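Local coordinates for hypothetical protein (Bacteroides caccae, PDB 4M8R) that is of unknown function but joins an N-terminal Ig-like domain to a WD40-like domain related to the beta-propellers, at residues A303-F309 with K368-N374. Numbering follows the deposited sequence.
Sequences AIIPFYF and KVVSITN. With EDO (1,2-ethanediol), chain H.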
ATOM      1  N   ALA A 303     -19.795 -37.794   2.912  1.00 80.77           N
ATOM      2  CA  ALA A 303     -19.259 -36.583   3.545  1.00 77.03           C
ATOM      3  C   ALA A 303     -18.942 -35.540   2.481  1.00 75.96           C
ATOM      4  O   ALA A 303     -18.491 -35.877   1.380  1.00 77.96           O
ATOM      5  CB  ALA A 303     -18.015 -36.892   4.367  1.00 76.12           C
ATOM      6  N   ILE A 304     -19.211 -34.277   2.803  1.00 72.78           N
ATOM      7  CA  ILE A 304     -18.922 -33.169   1.903  1.00 70.56           C
ATOM      8  C   ILE A 304     -18.370 -32.004   2.710  1.00 68.45           C
ATOM      9  O   ILE A 304     -19.004 -31.548   3.663  1.00 68.25           O
ATOM     10  CB  ILE A 304     -20.169 -32.702   1.131  1.00 70.91           C
ATOM     11  CG1 ILE A 304     -20.744 -33.851   0.295  1.00 74.51           C
ATOM     12  CG2 ILE A 304     -19.826 -31.525   0.220  1.00 68.77           C
ATOM     13  CD1 ILE A 304     -22.010 -33.494  -0.451  1.00 75.70           C
ATOM     14  N   ILE A 305     -17.187 -31.536   2.326  1.00 65.81           N
ATOM     15  CA  ILE A 305     -16.564 -30.388   2.964  1.00 64.07           C
ATOM     16  C   ILE A 305     -16.160 -29.384   1.886  1.00 61.99           C
ATOM     17  O   ILE A 305     -15.414 -29.732   0.973  1.00 63.25           O
ATOM     18  CB  ILE A 305     -15.310 -30.802   3.757  1.00 64.95           C
ATOM     19  CG1 ILE A 305     -15.638 -31.947   4.724  1.00 67.30           C
ATOM     20  CG2 ILE A 305     -14.742 -29.607   4.517  1.00 62.47           C
ATOM     21  CD1 ILE A 305     -14.419 -32.546   5.398  1.00 67.87           C
ATOM     22  N   PRO A 306     -16.647 -28.135   1.985  1.00 58.35           N
ATOM     23  CA  PRO A 306     -16.187 -27.123   1.044  1.00 56.58           C
ATOM     24  C   PRO A 306     -14.744 -26.707   1.325  1.00 54.76           C
ATOM     25  O   PRO A 306     -14.296 -26.768   2.470  1.00 54.07           O
ATOM     26  CB  PRO A 306     -17.130 -25.934   1.298  1.00 56.49           C
ATOM     27  CG  PRO A 306     -18.204 -26.434   2.202  1.00 57.75           C
ATOM     28  CD  PRO A 306     -17.616 -27.587   2.946  1.00 58.30           C
ATOM     29  N   PHE A 307     -14.028 -26.284   0.289  1.00 53.47           N
ATOM     30  CA  PHE A 307     -12.671 -25.779   0.464  1.00 52.07           C
ATOM     31  C   PHE A 307     -12.360 -24.663  -0.517  1.00 50.22           C
ATOM     32  O   PHE A 307     -13.108 -24.425  -1.462  1.00 49.54           O
ATOM     33  CB  PHE A 307     -11.654 -26.909   0.285  1.00 53.51           C
ATOM     34  CG  PHE A 307     -11.633 -27.490  -1.101  1.00 54.73           C
ATOM     35  CD1 PHE A 307     -10.897 -26.885  -2.110  1.00 54.90           C
ATOM     36  CD2 PHE A 307     -12.349 -28.637  -1.398  1.00 56.36           C
ATOM     37  CE1 PHE A 307     -10.879 -27.415  -3.388  1.00 56.71           C
ATOM     38  CE2 PHE A 307     -12.330 -29.172  -2.674  1.00 58.22           C
ATOM     39  CZ  PHE A 307     -11.600 -28.562  -3.671  1.00 58.22           C
ATOM     40  N   TYR A 308     -11.248 -23.979  -0.270  1.00 48.41           N
ATOM     41  CA  TYR A 308     -10.705 -23.036  -1.233  1.00 48.58           C
ATOM     42  C   TYR A 308      -9.190 -23.096  -1.257  1.00 49.56           C
ATOM     43  O   TYR A 308      -8.566 -23.451  -0.263  1.00 50.77           O
ATOM     44  CB  TYR A 308     -11.164 -21.610  -0.920  1.00 46.40           C
ATOM     45  CG  TYR A 308     -10.491 -20.959   0.265  1.00 44.30           C
ATOM     46  CD1 TYR A 308     -10.958 -21.162   1.562  1.00 43.06           C
ATOM     47  CD2 TYR A 308      -9.402 -20.111   0.085  1.00 44.04           C
ATOM     48  CE1 TYR A 308     -10.354 -20.551   2.649  1.00 41.48           C
ATOM     49  CE2 TYR A 308      -8.788 -19.496   1.161  1.00 42.61           C
ATOM     50  CZ  TYR A 308      -9.264 -19.723   2.441  1.00 41.29           C
ATOM     51  OH  TYR A 308      -8.645 -19.116   3.505  1.00 39.92           O
ATOM     52  N   PHE A 309      -8.615 -22.761  -2.407  1.00 50.57           N
ATOM     53  CA  PHE A 309      -7.185 -22.484  -2.529  1.00 50.71           C
ATOM     54  C   PHE A 309      -7.010 -20.977  -2.676  1.00 48.36           C
ATOM     55  O   PHE A 309      -7.618 -20.381  -3.553  1.00 47.13           O
ATOM     56  CB  PHE A 309      -6.609 -23.129  -3.788  1.00 53.16           C
ATOM     57  CG  PHE A 309      -6.490 -24.622  -3.727  1.00 54.14           C
ATOM     58  CD1 PHE A 309      -7.557 -25.429  -4.079  1.00 55.23           C
ATOM     59  CD2 PHE A 309      -5.290 -25.219  -3.363  1.00 54.47           C
ATOM     60  CE1 PHE A 309      -7.438 -26.810  -4.045  1.00 57.16           C
ATOM     61  CE2 PHE A 309      -5.165 -26.598  -3.325  1.00 56.31           C
ATOM     62  CZ  PHE A 309      -6.243 -27.396  -3.668  1.00 57.52           C
ATOM     63  N   LYS A 368     -10.549 -41.274   4.157  1.00 84.21           N
ATOM     64  CA  LYS A 368     -11.643 -40.352   4.450  1.00 80.82           C
ATOM     65  C   LYS A 368     -11.120 -39.030   5.008  1.00 75.40           C
ATOM     66  O   LYS A 368     -10.479 -39.003   6.061  1.00 75.52           O
ATOM     67  CB  LYS A 368     -12.613 -40.985   5.451  1.00 84.12           C
ATOM     68  CG  LYS A 368     -13.873 -40.162   5.684  1.00 84.56           C
ATOM     69  CD  LYS A 368     -14.827 -40.834   6.657  1.00 87.59           C
ATOM     70  CE  LYS A 368     -16.025 -39.943   6.941  1.00 86.83           C
ATOM     71  NZ  LYS A 368     -16.850 -40.449   8.069  1.00 90.39           N
ATOM     72  N   VAL A 369     -11.399 -37.939   4.299  1.00 70.56           N
ATOM     73  CA  VAL A 369     -11.022 -36.601   4.750  1.00 63.91           C
ATOM     74  C   VAL A 369     -11.979 -36.162   5.847  1.00 62.27           C
ATOM     75  O   VAL A 369     -13.187 -36.206   5.653  1.00 62.50           O
ATOM     76  CB  VAL A 369     -11.096 -35.572   3.605  1.00 62.53           C
ATOM     77  CG1 VAL A 369     -10.817 -34.165   4.125  1.00 59.67           C
ATOM     78  CG2 VAL A 369     -10.121 -35.925   2.492  1.00 63.17           C
ATOM     79  N   VAL A 370     -11.437 -35.741   6.988  1.00 61.68           N
ATOM     80  CA  VAL A 370     -12.257 -35.278   8.122  1.00 62.26           C
ATOM     81  C   VAL A 370     -12.045 -33.809   8.497  1.00 58.60           C
ATOM     82  O   VAL A 370     -12.824 -33.251   9.270  1.00 57.48           O
ATOM     83  CB  VAL A 370     -12.037 -36.140   9.384  1.00 65.49           C
ATOM     84  CG1 VAL A 370     -12.659 -37.515   9.193  1.00 68.51           C
ATOM     85  CG2 VAL A 370     -10.555 -36.241   9.731  1.00 65.36           C
ATOM     86  N   SER A 371     -10.994 -33.194   7.964  1.00 56.06           N
ATOM     87  CA  SER A 371     -10.766 -31.776   8.156  1.00 53.80           C
ATOM     88  C   SER A 371      -9.950 -31.218   6.998  1.00 52.75           C
ATOM     89  O   SER A 371      -9.087 -31.907   6.449  1.00 51.66           O
ATOM     90  CB  SER A 371     -10.033 -31.530   9.473  1.00 55.29           C
ATOM     91  OG  SER A 371     -10.124 -30.172   9.864  1.00 56.27           O
ATOM     92  N   ILE A 372     -10.253 -29.976   6.622  1.00 51.21           N
ATOM     93  CA  ILE A 372      -9.473 -29.230   5.636  1.00 48.53           C
ATOM     94  C   ILE A 372      -9.231 -27.830   6.186  1.00 45.17           C
ATOM     95  O   ILE A 372     -10.127 -27.225   6.770  1.00 42.85           O
ATOM     96  CB  ILE A 372     -10.208 -29.113   4.280  1.00 49.35           C
ATOM     97  CG1 ILE A 372     -10.627 -30.493   3.767  1.00 50.95           C
ATOM     98  CG2 ILE A 372      -9.323 -28.419   3.249  1.00 49.06           C
ATOM     99  CD1 ILE A 372     -11.318 -30.465   2.423  1.00 52.11           C
ATOM    100  N   THR A 373      -8.024 -27.314   5.982  1.00 44.41           N
ATOM    101  CA  THR A 373      -7.685 -25.974   6.448  1.00 42.75           C
ATOM    102  C   THR A 373      -6.501 -25.414   5.649  1.00 42.82           C
ATOM    103  O   THR A 373      -5.834 -26.160   4.932  1.00 43.98           O
ATOM    104  CB  THR A 373      -7.413 -25.982   7.966  1.00 42.58           C
ATOM    105  OG1 THR A 373      -7.168 -24.648   8.429  1.00 41.26           O
ATOM    106  CG2 THR A 373      -6.237 -26.901   8.312  1.00 43.93           C
ATOM    107  N   ASN A 374      -6.260 -24.104   5.762  1.00 41.42           N
ATOM    108  CA  ASN A 374      -5.315 -23.408   4.889  1.00 42.58           C
ATOM    109  C   ASN A 374      -4.241 -22.663   5.658  1.00 43.86           C
ATOM    110  O   ASN A 374      -4.542 -21.936   6.599  1.00 42.91           O
ATOM    111  CB  ASN A 374      -6.044 -22.388   4.016  1.00 42.24           C
ATOM    112  CG  ASN A 374      -7.109 -23.014   3.142  1.00 41.98           C
ATOM    113  OD1 ASN A 374      -8.140 -23.460   3.632  1.00 41.10           O
ATOM    114  ND2 ASN A 374      -6.869 -23.034   1.839  1.00 43.41           N
TER
HETATM  115  C1  EDO H 506     -12.079 -25.119   4.098  1.00 51.08           C
HETATM  116  O1  EDO H 506     -12.332 -25.022   5.503  1.00 56.80           O
HETATM  117  C2  EDO H 506     -10.757 -24.427   3.799  1.00 54.48           C
HETATM  118  O2  EDO H 506     -10.384 -24.583   2.423  1.00 55.18           O
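The amide of N374 lies over one face of the Y308 ring. The two planes are 12° apart and stacked. N374 ND2 sits over the centre of the Y308 ring, 4.0 Å above its plane. The same ND2 donates a hydrogen bond to the backbone oxygen of Y308, with N374 ND2 to Y308 O at 2.7 Å. The acceptor lies close to the amide plane of N374, while the donor is tilted from the carbonyl plane of Y308. Bond and stack together fix the rotation of the amide. The CG of Y308 stands between its own N and carbonyl carbon (chi1 74°), which swings the ring toward residues 368-374. Y308 N donates to O2 of a bound 1,2-ethanediol, with Y308 N to O2 at 2.9 Å. This molecule, probably from the crystallisation liquor, lies between the two strands at this end.

Further along, the contact is mainly apolar. I305 and I372 cross at a slant, and I305 CG2 meets I372 CD1 at 4.1 Å. The other I305 branch has its CG1 beside the backbone N. It carries I305 CD1 to V369 CG1. I305 CD1 also lies against V369 O, at 3.9 Å. I372 CG2 touches CB of F307, whose side chain ends away from 368-374 and touches L345 of strand 340-348.

The strand axes run 22° from parallel and 7.7 Å apart at closest. Strands 303-310 and 368-373 are each the first and an outermost strand of a separate four-stranded antiparallel sheet within this chain. Such near-parallel first strands are consistent with the inner strands of neighbouring beta-propeller blades, as expected for a WD40-like domain.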